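Local coordinates for pyoverdine biosynthesis protein PvcB (Pseudomonas aeruginosa, PDB 4YLM) that catalyses the iron- and 2-oxoglutarate-dependent oxidation of tyrosine isonitrile on the way to paerucumarin, at residues 8-13 / 42-47; 90-95 / 271-276; 119-124 / 285-290; 151-156 / 232-237. One frame throughout, in Å; residues are numbered along the deposited sequence. Where two conformers were deposited one is given.

Contact 1: 8-13 / 42-47; sequences SDQPVR and ELPAQW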
loop_
_atom_site.group_PDB
_atom_site.type_symbol
_atom_site.label_atom_id
_atom_site.label_comp_id
_atom_site.label_asym_id
_atom_site.label_seq_id
_atom_site.Cartn_x
_atom_site.Cartn_y
_atom_site.Cartn_z
ATOM N N SER A 8 3.125 -7.516 -10.777
ATOM C CA SER A 8 3.295 -6.617 -9.648
ATOM C C SER A 8 4.048 -5.380 -10.083
ATOM O O SER A 8 4.714 -5.385 -11.117
ATOM C CB SER A 8 4.109 -7.323 -8.559
ATOM O OG SER A 8 4.079 -6.583 -7.355
ATOM N N ASP A 9 3.934 -4.313 -9.302
ATOM C CA ASP A 9 4.816 -3.174 -9.483
ATOM C C ASP A 9 6.028 -3.310 -8.560
ATOM O O ASP A 9 6.908 -2.454 -8.557
ATOM C CB ASP A 9 4.074 -1.854 -9.235
ATOM C CG ASP A 9 3.104 -1.937 -8.070
ATOM O OD1 ASP A 9 3.212 -2.880 -7.257
ATOM O OD2 ASP A 9 2.221 -1.059 -7.969
ATOM N N GLN A 10 6.061 -4.390 -7.780
ATOM C CA GLN A 10 7.186 -4.680 -6.889
ATOM C C GLN A 10 8.199 -5.579 -7.618
ATOM O O GLN A 10 7.834 -6.296 -8.549
ATOM C CB GLN A 10 6.684 -5.368 -5.612
ATOM C CG GLN A 10 5.776 -4.474 -4.729
ATOM C CD GLN A 10 6.540 -3.356 -4.040
ATOM O OE1 GLN A 10 7.747 -3.465 -3.799
ATOM N NE2 GLN A 10 5.839 -2.278 -3.709
ATOM N N PRO A 11 9.474 -5.549 -7.202
ATOM C CA PRO A 11 10.483 -6.386 -7.890
ATOM C C PRO A 11 10.432 -7.845 -7.436
ATOM O O PRO A 11 11.322 -8.363 -6.736
ATOM C CB PRO A 11 11.809 -5.711 -7.515
ATOM C CG PRO A 11 11.543 -5.169 -6.106
ATOM C CD PRO A 11 10.060 -4.735 -6.118
ATOM N N VAL A 12 9.359 -8.525 -7.835
ATOM C CA VAL A 12 9.118 -9.907 -7.433
ATOM C C VAL A 12 8.368 -10.632 -8.544
ATOM O O VAL A 12 7.797 -9.999 -9.405
ATOM C CB VAL A 12 8.188 -10.009 -6.196
ATOM C CG1 VAL A 12 8.869 -9.513 -4.958
ATOM C CG2 VAL A 12 6.890 -9.240 -6.460
ATOM N N ARG A 13 8.370 -11.962 -8.517
ATOM C CA ARG A 13 7.537 -12.726 -9.443
ATOM C C ARG A 13 6.427 -13.311 -8.602
ATOM O O ARG A 13 6.703 -13.987 -7.614
ATOM C CB ARG A 13 8.324 -13.873 -10.089
ATOM C CG ARG A 13 9.242 -13.461 -11.228
ATOM C CD ARG A 13 10.239 -14.584 -11.559
ATOM N NE ARG A 13 11.242 -14.738 -10.500
ATOM C CZ ARG A 13 11.610 -15.897 -9.960
ATOM N NH1 ARG A 13 11.069 -17.043 -10.373
ATOM N NH2 ARG A 13 12.530 -15.908 -9.004
ATOM N N GLU A 42 13.847 -6.519 1.658
ATOM C CA GLU A 42 13.803 -5.544 0.574
ATOM C C GLU A 42 12.368 -5.199 0.137
ATOM O O GLU A 42 12.130 -4.125 -0.407
ATOM C CB GLU A 42 14.668 -6.016 -0.605
ATOM C CG GLU A 42 16.146 -6.161 -0.205
ATOM C CD GLU A 42 17.046 -6.694 -1.315
ATOM O OE1 GLU A 42 17.090 -6.106 -2.408
ATOM O OE2 GLU A 42 17.736 -7.696 -1.073
ATOM N N LEU A 43 11.414 -6.088 0.395
ATOM C CA LEU A 43 10.012 -5.806 0.065
ATOM C C LEU A 43 9.376 -4.995 1.196
ATOM O O LEU A 43 9.751 -5.152 2.351
ATOM C CB LEU A 43 9.241 -7.122 -0.145
ATOM C CG LEU A 43 9.816 -8.038 -1.235
ATOM C CD1 LEU A 43 9.004 -9.333 -1.337
ATOM C CD2 LEU A 43 9.817 -7.302 -2.571
ATOM N N PRO A 44 8.417 -4.115 0.868
ATOM C CA PRO A 44 7.800 -3.322 1.939
ATOM C C PRO A 44 6.794 -4.132 2.748
ATOM O O PRO A 44 5.867 -4.699 2.173
ATOM C CB PRO A 44 7.075 -2.187 1.187
ATOM C CG PRO A 44 7.206 -2.479 -0.293
ATOM C CD PRO A 44 7.832 -3.842 -0.453
ATOM N N ALA A 45 6.966 -4.158 4.064
ATOM C CA ALA A 45 6.071 -4.889 4.963
ATOM C C ALA A 45 4.609 -4.464 4.834
ATOM O O ALA A 45 3.708 -5.300 4.970
ATOM C CB ALA A 45 6.537 -4.747 6.423
ATOM N N GLN A 46 4.362 -3.177 4.571
ATOM C CA GLN A 46 2.976 -2.700 4.448
ATOM C C GLN A 46 2.293 -3.365 3.252
ATOM O O GLN A 46 1.114 -3.712 3.303
ATOM C CB GLN A 46 2.920 -1.171 4.305
ATOM C CG GLN A 46 1.508 -0.568 4.396
ATOM C CD GLN A 46 0.797 -0.923 5.703
ATOM O OE1 GLN A 46 1.395 -0.872 6.782
ATOM N NE2 GLN A 46 -0.476 -1.311 5.606
ATOM N N TRP A 47 3.041 -3.514 2.162
ATOM C CA TRP A 47 2.524 -4.172 0.976
ATOM C C TRP A 47 2.259 -5.667 1.244
ATOM O O TRP A 47 1.218 -6.202 0.861
ATOM C CB TRP A 47 3.521 -3.988 -0.165
ATOM C CG TRP A 47 3.169 -4.680 -1.428
ATOM C CD1 TRP A 47 2.177 -4.339 -2.311
ATOM C CD2 TRP A 47 3.839 -5.812 -1.992
ATOM N NE1 TRP A 47 2.201 -5.189 -3.386
ATOM C CE2 TRP A 47 3.201 -6.110 -3.209
ATOM C CE3 TRP A 47 4.925 -6.596 -1.588
ATOM C CZ2 TRP A 47 3.607 -7.166 -4.029
ATOM C CZ3 TRP A 47 5.331 -7.652 -2.407
ATOM C CH2 TRP A 47 4.663 -7.924 -3.613
#

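Contact 2: 90-95 / 271-276; sequences VLELVE and PRHLRR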
loop_
_atom_site.group_PDB
_atom_site.type_symbol
_atom_site.label_atom_id
_atom_site.label_comp_id
_atom_site.label_asym_id
_atom_site.label_seq_id
_atom_site.Cartn_x
_atom_site.Cartn_y
_atom_site.Cartn_z
ATOM N N VAL A 90 10.168 -14.895 19.310
ATOM C CA VAL A 90 10.300 -16.075 18.454
ATOM C C VAL A 90 10.089 -17.417 19.169
ATOM O O VAL A 90 10.819 -17.767 20.109
ATOM C CB VAL A 90 11.689 -16.101 17.786
ATOM C CG1 VAL A 90 11.911 -17.409 17.034
ATOM C CG2 VAL A 90 11.855 -14.908 16.857
ATOM N N LEU A 91 9.099 -18.174 18.714
ATOM C CA LEU A 91 8.933 -19.562 19.164
ATOM C C LEU A 91 9.797 -20.472 18.290
ATOM O O LEU A 91 9.669 -20.460 17.062
ATOM C CB LEU A 91 7.460 -19.988 19.077
ATOM C CG LEU A 91 7.169 -21.462 19.422
ATOM C CD1 LEU A 91 7.418 -21.718 20.899
ATOM C CD2 LEU A 91 5.745 -21.850 19.037
ATOM N N GLU A 92 10.699 -21.236 18.912
ATOM C CA GLU A 92 11.554 -22.176 18.178
ATOM C C GLU A 92 10.819 -23.489 17.983
ATOM O O GLU A 92 10.288 -24.048 18.936
ATOM C CB GLU A 92 12.857 -22.439 18.948
ATOM C CG GLU A 92 13.722 -21.208 19.158
ATOM C CD GLU A 92 14.466 -20.778 17.895
ATOM O OE1 GLU A 92 14.779 -21.637 17.037
ATOM O OE2 GLU A 92 14.756 -19.578 17.766
ATOM N N LEU A 93 10.783 -23.992 16.754
ATOM C CA LEU A 93 10.074 -25.247 16.480
ATOM C C LEU A 93 11.035 -26.178 15.776
ATOM O O LEU A 93 11.182 -26.131 14.552
ATOM C CB LEU A 93 8.836 -25.008 15.608
ATOM C CG LEU A 93 7.702 -24.183 16.224
ATOM C CD1 LEU A 93 6.771 -23.642 15.147
ATOM C CD2 LEU A 93 6.909 -24.993 17.249
ATOM N N VAL A 94 11.711 -27.009 16.561
ATOM C CA VAL A 94 12.797 -27.827 16.040
ATOM C C VAL A 94 12.422 -29.293 16.157
ATOM O O VAL A 94 11.975 -29.743 17.213
ATOM C CB VAL A 94 14.105 -27.572 16.806
ATOM C CG1 VAL A 94 15.262 -28.342 16.172
ATOM C CG2 VAL A 94 14.415 -26.085 16.840
ATOM N N GLU A 95 12.580 -30.027 15.064
ATOM C CA GLU A 95 12.291 -31.455 15.057
ATOM C C GLU A 95 13.477 -32.230 14.515
ATOM O O GLU A 95 14.182 -31.758 13.616
ATOM C CB GLU A 95 11.048 -31.751 14.230
ATOM C CG GLU A 95 9.818 -31.047 14.754
ATOM C CD GLU A 95 8.549 -31.708 14.297
ATOM O OE1 GLU A 95 7.478 -31.394 14.857
ATOM O OE2 GLU A 95 8.625 -32.550 13.379
ATOM N N PRO A 271 13.937 -34.009 9.758
ATOM C CA PRO A 271 14.640 -32.947 10.481
ATOM C C PRO A 271 14.201 -31.571 9.968
ATOM O O PRO A 271 14.206 -31.334 8.756
ATOM C CB PRO A 271 16.100 -33.205 10.137
ATOM C CG PRO A 271 16.061 -33.928 8.850
ATOM C CD PRO A 271 14.829 -34.751 8.856
ATOM N N ARG A 272 13.826 -30.677 10.874
ATOM C CA ARG A 272 13.236 -29.415 10.460
ATOM C C ARG A 272 13.353 -28.370 11.544
ATOM O O ARG A 272 13.167 -28.666 12.723
ATOM C CB ARG A 272 11.761 -29.627 10.135
ATOM C CG ARG A 272 11.101 -28.457 9.439
ATOM C CD ARG A 272 9.717 -28.861 8.989
ATOM N NE ARG A 272 8.755 -28.783 10.082
ATOM C CZ ARG A 272 7.594 -29.422 10.090
ATOM N NH1 ARG A 272 7.267 -30.215 9.072
ATOM N NH2 ARG A 272 6.768 -29.276 11.116
ATOM N N HIS A 273 13.645 -27.141 11.138
ATOM C CA HIS A 273 13.736 -26.044 12.077
ATOM C C HIS A 273 12.905 -24.845 11.588
ATOM O O HIS A 273 13.236 -24.226 10.579
ATOM C CB HIS A 273 15.205 -25.664 12.267
ATOM C CG HIS A 273 15.433 -24.634 13.328
ATOM N ND1 HIS A 273 16.694 -24.223 13.706
ATOM C CD2 HIS A 273 14.561 -23.926 14.085
ATOM C CE1 HIS A 273 16.588 -23.309 14.654
ATOM N NE2 HIS A 273 15.305 -23.104 14.898
ATOM N N LEU A 274 11.821 -24.545 12.300
ATOM C CA LEU A 274 10.985 -23.382 12.012
ATOM C C LEU A 274 11.030 -22.415 13.178
ATOM O O LEU A 274 11.247 -22.821 14.327
ATOM C CB LEU A 274 9.511 -23.780 11.821
ATOM C CG LEU A 274 9.143 -24.852 10.805
ATOM C CD1 LEU A 274 7.636 -25.031 10.799
ATOM C CD2 LEU A 274 9.659 -24.481 9.416
ATOM N N ARG A 275 10.777 -21.144 12.875
ATOM C CA ARG A 275 10.658 -20.097 13.879
ATOM C C ARG A 275 9.374 -19.319 13.631
ATOM O O ARG A 275 9.110 -18.912 12.500
ATOM C CB ARG A 275 11.868 -19.155 13.805
ATOM C CG ARG A 275 13.109 -19.719 14.497
ATOM C CD ARG A 275 14.334 -18.847 14.307
ATOM N NE ARG A 275 15.455 -19.469 14.991
ATOM C CZ ARG A 275 16.725 -19.369 14.621
ATOM N NH1 ARG A 275 17.071 -18.641 13.562
ATOM N NH2 ARG A 275 17.656 -20.009 15.322
ATOM N N ARG A 276 8.574 -19.114 14.676
ATOM C CA ARG A 276 7.301 -18.420 14.515
ATOM C C ARG A 276 7.202 -17.163 15.372
ATOM O O ARG A 276 7.548 -17.177 16.562
ATOM C CB ARG A 276 6.128 -19.342 14.849
ATOM C CG ARG A 276 4.761 -18.662 14.679
ATOM C CD ARG A 276 3.747 -19.199 15.680
ATOM N NE ARG A 276 4.044 -18.756 17.038
ATOM C CZ ARG A 276 3.508 -19.293 18.132
ATOM N NH1 ARG A 276 2.655 -20.296 18.025
ATOM N NH2 ARG A 276 3.834 -18.835 19.333
HETATM O O HOH W 1 9.459 -27.979 12.971
#

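Contact 3: 119-124 / 285-290; sequences ETVPEF and LRNPHL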
loop_
_atom_site.group_PDB
_atom_site.type_symbol
_atom_site.label_atom_id
_atom_site.label_comp_id
_atom_site.label_asym_id
_atom_site.label_seq_id
_atom_site.Cartn_x
_atom_site.Cartn_y
_atom_site.Cartn_z
ATOM N N GLU A 119 -5.647 -13.583 25.949
ATOM C CA GLU A 119 -6.380 -12.341 26.166
ATOM C C GLU A 119 -6.483 -11.543 24.865
ATOM O O GLU A 119 -7.441 -10.798 24.661
ATOM C CB GLU A 119 -5.707 -11.501 27.255
ATOM C CG GLU A 119 -6.366 -10.140 27.479
ATOM C CD GLU A 119 -7.772 -10.247 28.057
ATOM O OE1 GLU A 119 -8.109 -11.302 28.636
ATOM O OE2 GLU A 119 -8.539 -9.270 27.930
ATOM N N THR A 120 -5.479 -11.690 24.000
ATOM C CA THR A 120 -5.478 -11.026 22.698
ATOM C C THR A 120 -5.113 -12.019 21.594
ATOM O O THR A 120 -4.332 -12.947 21.813
ATOM C CB THR A 120 -4.501 -9.838 22.649
ATOM O OG1 THR A 120 -3.162 -10.327 22.755
ATOM C CG2 THR A 120 -4.773 -8.871 23.784
ATOM N N VAL A 121 -5.690 -11.811 20.414
ATOM C CA VAL A 121 -5.563 -12.740 19.294
ATOM C C VAL A 121 -4.674 -12.116 18.212
ATOM O O VAL A 121 -4.927 -10.999 17.763
ATOM C CB VAL A 121 -6.976 -13.101 18.730
ATOM C CG1 VAL A 121 -6.873 -14.005 17.518
ATOM C CG2 VAL A 121 -7.838 -13.755 19.824
ATOM N N PRO A 122 -3.609 -12.821 17.805
ATOM C CA PRO A 122 -2.722 -12.234 16.795
ATOM C C PRO A 122 -3.381 -12.248 15.420
ATOM O O PRO A 122 -4.107 -13.189 15.123
ATOM C CB PRO A 122 -1.523 -13.176 16.799
ATOM C CG PRO A 122 -2.106 -14.507 17.195
ATOM C CD PRO A 122 -3.209 -14.191 18.179
ATOM N N GLU A 123 -3.128 -11.233 14.591
ATOM C CA GLU A 123 -3.651 -11.267 13.225
ATOM C C GLU A 123 -2.842 -12.203 12.328
ATOM O O GLU A 123 -3.411 -12.942 11.529
ATOM C CB GLU A 123 -3.738 -9.858 12.601
ATOM C CG GLU A 123 -4.273 -9.882 11.155
ATOM C CD GLU A 123 -4.643 -8.502 10.613
ATOM O OE1 GLU A 123 -4.225 -7.486 11.212
ATOM O OE2 GLU A 123 -5.354 -8.440 9.585
ATOM N N PHE A 124 -1.518 -12.169 12.456
ATOM C CA PHE A 124 -0.644 -12.947 11.585
ATOM C C PHE A 124 0.278 -13.887 12.347
ATOM O O PHE A 124 0.756 -13.563 13.452
ATOM C CB PHE A 124 0.267 -12.030 10.748
ATOM C CG PHE A 124 -0.471 -11.034 9.881
ATOM C CD1 PHE A 124 -1.248 -11.459 8.804
ATOM C CD2 PHE A 124 -0.374 -9.672 10.141
ATOM C CE1 PHE A 124 -1.930 -10.519 7.997
ATOM C CE2 PHE A 124 -1.049 -8.733 9.343
ATOM C CZ PHE A 124 -1.823 -9.159 8.276
ATOM N N LEU A 285 -6.104 -7.055 19.046
ATOM C CA LEU A 285 -7.460 -7.601 19.089
ATOM C C LEU A 285 -7.766 -8.335 20.398
ATOM O O LEU A 285 -7.250 -9.425 20.646
ATOM C CB LEU A 285 -7.678 -8.575 17.924
ATOM C CG LEU A 285 -8.998 -9.351 17.936
ATOM C CD1 LEU A 285 -10.176 -8.392 17.915
ATOM C CD2 LEU A 285 -9.077 -10.330 16.759
ATOM N N ARG A 286 -8.625 -7.746 21.220
ATOM C CA ARG A 286 -9.098 -8.421 22.421
ATOM C C ARG A 286 -9.858 -9.677 22.008
ATOM O O ARG A 286 -10.731 -9.622 21.138
ATOM C CB ARG A 286 -10.007 -7.481 23.211
ATOM C CG ARG A 286 -10.587 -8.069 24.478
ATOM C CD ARG A 286 -11.416 -7.022 25.202
ATOM N NE ARG A 286 -11.982 -7.525 26.448
ATOM C CZ ARG A 286 -13.191 -8.065 26.549
ATOM N NH1 ARG A 286 -13.955 -8.184 25.469
ATOM N NH2 ARG A 286 -13.629 -8.494 27.726
ATOM N N ASN A 287 -9.517 -10.811 22.619
ATOM C CA ASN A 287 -10.161 -12.083 22.293
ATOM C C ASN A 287 -11.647 -12.043 22.615
ATOM O O ASN A 287 -12.023 -11.952 23.783
ATOM C CB ASN A 287 -9.500 -13.229 23.059
ATOM C CG ASN A 287 -9.988 -14.595 22.608
ATOM O OD1 ASN A 287 -10.976 -14.712 21.879
ATOM N ND2 ASN A 287 -9.292 -15.639 23.038
ATOM N N PRO A 288 -12.501 -12.105 21.579
ATOM C CA PRO A 288 -13.953 -12.042 21.783
ATOM C C PRO A 288 -14.547 -13.358 22.273
ATOM O O PRO A 288 -15.725 -13.389 22.619
ATOM C CB PRO A 288 -14.487 -11.724 20.382
ATOM C CG PRO A 288 -13.488 -12.347 19.465
ATOM C CD PRO A 288 -12.144 -12.180 20.150
ATOM N N HIS A 289 -13.754 -14.424 22.308
ATOM C CA HIS A 289 -14.292 -15.740 22.633
ATOM C C HIS A 289 -13.817 -16.291 23.977
ATOM O O HIS A 289 -14.302 -17.330 24.433
ATOM C CB HIS A 289 -13.961 -16.723 21.512
ATOM C CG HIS A 289 -14.438 -16.272 20.166
ATOM N ND1 HIS A 289 -13.617 -16.234 19.059
ATOM C CD2 HIS A 289 -15.651 -15.836 19.753
ATOM C CE1 HIS A 289 -14.308 -15.801 18.019
ATOM N NE2 HIS A 289 -15.545 -15.550 18.414
ATOM N N LEU A 290 -12.865 -15.608 24.602
ATOM C CA LEU A 290 -12.337 -16.063 25.881
ATOM C C LEU A 290 -13.391 -15.936 26.984
ATOM O O LEU A 290 -14.045 -14.904 27.116
ATOM C CB LEU A 290 -11.090 -15.268 26.260
ATOM C CG LEU A 290 -10.377 -15.710 27.540
ATOM C CD1 LEU A 290 -9.924 -17.145 27.415
ATOM C CD2 LEU A 290 -9.200 -14.801 27.845
HETATM O O HOH W 2 -3.980 -8.567 18.251
#

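Contact 4: 151-156 / 232-237; sequences QLADSS and RRCLYH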
loop_
_atom_site.group_PDB
_atom_site.type_symbol
_atom_site.label_atom_id
_atom_site.label_comp_id
_atom_site.label_asym_id
_atom_site.label_seq_id
_atom_site.Cartn_x
_atom_site.Cartn_y
_atom_site.Cartn_z
ATOM N N GLN A 151 -18.022 -21.507 0.882
ATOM C CA GLN A 151 -18.554 -21.541 -0.483
ATOM C C GLN A 151 -18.852 -22.975 -0.929
ATOM O O GLN A 151 -19.555 -23.189 -1.908
ATOM C CB GLN A 151 -17.574 -20.915 -1.486
ATOM C CG GLN A 151 -17.062 -19.524 -1.129
ATOM C CD GLN A 151 -18.154 -18.577 -0.716
ATOM O OE1 GLN A 151 -19.103 -18.349 -1.459
ATOM N NE2 GLN A 151 -18.025 -18.008 0.484
ATOM N N LEU A 152 -18.291 -23.952 -0.224
ATOM C CA LEU A 152 -18.490 -25.355 -0.579
ATOM C C LEU A 152 -19.726 -25.961 0.074
ATOM O O LEU A 152 -20.271 -26.951 -0.414
ATOM C CB LEU A 152 -17.261 -26.180 -0.220
ATOM C CG LEU A 152 -16.041 -25.888 -1.091
ATOM C CD1 LEU A 152 -14.762 -26.367 -0.426
ATOM C CD2 LEU A 152 -16.217 -26.516 -2.463
ATOM N N ALA A 153 -20.162 -25.367 1.176
ATOM C CA ALA A 153 -21.272 -25.907 1.950
ATOM C C ALA A 153 -22.573 -25.876 1.154
ATOM O O ALA A 153 -22.861 -24.894 0.469
ATOM C CB ALA A 153 -21.435 -25.113 3.232
ATOM N N ASP A 154 -23.374 -26.937 1.255
ATOM C CA ASP A 154 -24.706 -26.903 0.656
ATOM C C ASP A 154 -25.694 -26.274 1.629
ATOM O O ASP A 154 -25.356 -26.017 2.787
ATOM C CB ASP A 154 -25.174 -28.292 0.190
ATOM C CG ASP A 154 -25.457 -29.244 1.341
ATOM O OD1 ASP A 154 -25.089 -30.428 1.215
ATOM O OD2 ASP A 154 -26.055 -28.821 2.355
ATOM N N SER A 155 -26.906 -26.023 1.143
ATOM C CA SER A 155 -27.948 -25.352 1.913
ATOM C C SER A 155 -28.138 -25.917 3.317
ATOM O O SER A 155 -28.275 -25.163 4.278
ATOM C CB SER A 155 -29.278 -25.431 1.160
ATOM O OG SER A 155 -29.111 -25.065 -0.197
ATOM N N SER A 156 -28.157 -27.241 3.437
ATOM C CA SER A 156 -28.448 -27.864 4.725
ATOM C C SER A 156 -27.216 -27.866 5.634
ATOM O O SER A 156 -27.324 -27.630 6.840
ATOM C CB SER A 156 -29.018 -29.282 4.549
ATOM O OG SER A 156 -28.060 -30.168 3.989
ATOM N N ARG A 232 -15.548 -30.872 8.210
ATOM C CA ARG A 232 -14.333 -31.518 7.721
ATOM C C ARG A 232 -14.328 -31.664 6.202
ATOM O O ARG A 232 -13.293 -31.473 5.564
ATOM C CB ARG A 232 -14.114 -32.885 8.380
ATOM C CG ARG A 232 -13.539 -32.820 9.786
ATOM C CD ARG A 232 -13.629 -34.185 10.512
ATOM N NE ARG A 232 -12.997 -34.136 11.831
ATOM C CZ ARG A 232 -13.356 -34.884 12.873
ATOM N NH1 ARG A 232 -14.355 -35.756 12.767
ATOM N NH2 ARG A 232 -12.717 -34.753 14.031
ATOM N N ARG A 233 -15.473 -32.012 5.620
ATOM C CA ARG A 233 -15.551 -32.176 4.169
ATOM C C ARG A 233 -15.157 -30.872 3.466
ATOM O O ARG A 233 -14.477 -30.883 2.447
ATOM C CB ARG A 233 -16.971 -32.555 3.739
ATOM C CG ARG A 233 -17.110 -32.788 2.244
ATOM C CD ARG A 233 -18.570 -32.985 1.811
ATOM N NE ARG A 233 -19.373 -31.763 1.889
ATOM C CZ ARG A 233 -19.423 -30.834 0.939
ATOM N NH1 ARG A 233 -18.705 -30.972 -0.172
ATOM N NH2 ARG A 233 -20.192 -29.763 1.095
ATOM N N CYS A 234 -15.602 -29.754 4.018
ATOM C CA CYS A 234 -15.415 -28.467 3.355
ATOM C C CYS A 234 -14.045 -27.853 3.664
ATOM O O CYS A 234 -13.399 -27.298 2.781
ATOM C CB CYS A 234 -16.551 -27.511 3.713
ATOM S SG CYS A 234 -18.171 -28.010 3.026
ATOM N N LEU A 235 -13.600 -27.979 4.910
ATOM C CA LEU A 235 -12.303 -27.449 5.306
ATOM C C LEU A 235 -11.143 -28.228 4.705
ATOM O O LEU A 235 -10.095 -27.644 4.415
ATOM C CB LEU A 235 -12.185 -27.376 6.829
ATOM C CG LEU A 235 -13.082 -26.346 7.509
ATOM C CD1 LEU A 235 -13.182 -26.642 9.012
ATOM C CD2 LEU A 235 -12.546 -24.918 7.237
ATOM N N TYR A 236 -11.316 -29.535 4.496
ATOM C CA TYR A 236 -10.232 -30.332 3.919
ATOM C C TYR A 236 -10.355 -30.516 2.407
ATOM O O TYR A 236 -9.533 -31.181 1.783
ATOM C CB TYR A 236 -10.092 -31.695 4.617
ATOM C CG TYR A 236 -9.498 -31.616 6.008
ATOM C CD1 TYR A 236 -8.118 -31.600 6.200
ATOM C CD2 TYR A 236 -10.317 -31.552 7.131
ATOM C CE1 TYR A 236 -7.565 -31.532 7.484
ATOM C CE2 TYR A 236 -9.782 -31.483 8.407
ATOM C CZ TYR A 236 -8.408 -31.474 8.580
ATOM O OH TYR A 236 -7.888 -31.413 9.855
ATOM N N HIS A 237 -11.380 -29.919 1.826
ATOM C CA HIS A 237 -11.575 -29.936 0.381
ATOM C C HIS A 237 -10.406 -29.238 -0.340
ATOM O O HIS A 237 -9.864 -28.238 0.148
ATOM C CB HIS A 237 -12.899 -29.247 0.061
ATOM C CG HIS A 237 -13.356 -29.420 -1.350
ATOM N ND1 HIS A 237 -12.735 -28.809 -2.418
ATOM C CD2 HIS A 237 -14.394 -30.122 -1.870
ATOM C CE1 HIS A 237 -13.364 -29.130 -3.536
ATOM N NE2 HIS A 237 -14.371 -29.929 -3.232
#

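Contact 1: 8-13 / 42-47
Q10 laid over the indole of W47 makes this a buried side-chain packing contact, between the loop leading into strand 12-16 and the first turn of helix 45-55. No hydrogen bond crosses it. Q10 CG sits 3.4 Å from the centroid of the W47 six-membered ring, only 13° off the ring normal, a CH-pi contact over the ring's centre. The Q10 chain bends at CG (chi2 -71°), which turns CD toward P44, and OE1 comes 3.4 Å from P44 CD, tip to tip. S8 OG approaches W47 CZ2 obliquely and also accepts from Q10 N at 3.0 Å, an ST turn that shapes the loop where Q10 starts. V12 straddles both partners: CG1 presses tightly on L43 CD2 at 3.4 Å, while CG2 meets W47 CH2. The polar ends belong to the trimer, Q10 OE1 bonding S54 of the second subunit and W47 NE1 bonding D9 of the third. A CH-pi contact of a glutamine methylene over W47, in the first turn after the N-cap P44, thus becomes part of a subunit interface.

Contact 2: 90-95 / 271-276
E92, H273 and R275 carry one face of this antiparallel pair of strands, 91-95 against 272-276. E92 and R275 run side by side, pointing the same way, with carboxylate and guanidinium planes 76° apart. They form a salt bridge in which R275 NE reaches both oxygens from their syn sides, at 2.9 Å to E92 OE2 and 3.1 Å to E92 OE1, the OE2 bond the more bent. The E92 chain bends at CG (chi2 -75°), swinging CD toward the opposite strand. H273 NE2 donates to E92 OE1 at 2.6 Å, the oxygen lying near the ring plane although carboxylate and ring are turned 63° apart; that oxygen therefore takes two N-H donors. V94 CG2 covers one face of the H273 ring, 3.8 Å from its centroid. On the other face of the sheet, L91 CD2 rests over the centre of the R276 guanidinium, 3.5 Å from R276 CZ, and L93 CB meets L274 CB. A water joins L93 O to R272 NE. Six backbone bonds hold the ladder. Strand 272-286 continues the sheet to strand 120-131 on its other side, helix 69-79 packs on V90, E92 and R275, and the R276 side chain comes within about 4 Å of that of D114, a probable iron ligand.

Contact 3: 119-124 / 285-290
N287 N donates to E119 O at 2.9 Å and V121 N to L285 O at 2.9 Å, two backbone bonds that tie the start of strand 120-131 to the end of strand 272-286. The first is almost straight at N-H (179°), yet its donor stands above the E119 carbonyl plane; the second comes in nearly in line with the L285 carbonyl. A water extends the pairing, giving to V121 O and accepting from L285 N. V121 CG2, anti to the carbonyl carbon, leans across the N287 amide, 3.6 Å from N287 CG, while V121 CB faces L285 CD2 at 4.0 Å. N287 OD1 accepts from H289 N at 2.8 Å, an Asx turn that bends the chain away after the strand, and its ND2 bonds the carbonyls of L118 and M116. E119 OE2 and R286 NE stay 4.1 Å apart, with no N-H of R286 aimed at the oxygen; OE1 pairs with R292. Main-chain bonds and the N287 amide, more than E119-R286 ion pairing, therefore hold the strand ends together.

Contact 4: 151-156 / 232-237
L152, where helix 146-152 ends, comes closest to C234 near the end of helix 224-235, their CA atoms 5.9 Å apart. The L152 side chain points across to H237, just past the second helix. L152 CD2 stands over the centre of the imidazole, 3.9 Å from the centroid and 7° off the ring normal, in a CH-pi contact. Its other methyl, CD1, reaches the root of the ring, 3.5 Å from H237 CB. H237 CG lies anti to its backbone N (chi1 -169°), on the side of L152, and ND1 accepts elsewhere, from Q239 N. C234 SG packs against the base of the leucine, 3.8 Å from L152 CB, and is also close to A153. The single hydrogen bond across the contact runs from R233 NH2 to L152 O, 3.2 Å long: the oxygen lies in the guanidinium plane, but NH2 sits above the carbonyl plane. NH2 also has a salt bridge to E157. D154 N-caps helix 155-163: OD2 takes a weak bond from S156 N, another from S156 OG at 2.9 Å, and one from E157 N. The contact therefore pairs leucine methyls packed on a histidine face and a cysteine sulphur with one long arginine bond, whose donor is probably held mainly by the charge of E157.

How the contacts relate
Contacts 2 and 3 lie on the same long strand, 272-286: contact 2 pairs its beginning with strand 91-95, contact 3 its end with the start of strand 120-131, their centres about 23 Å apart. Their segments alternate along the chain, and both pairings build the same sheet, which in this TauD-family fold runs beside the probable iron ligands. Contact 1 closes before the others open and reaches the same sheet through strand 12-16, about 28 Å from contact 3 between centres; it faces other subunits. Contact 4 forms wholly within the chain spanned by contacts 2 and 3, in a helical region about 32 Å from contact 2, centre to centre, across the chain's middle.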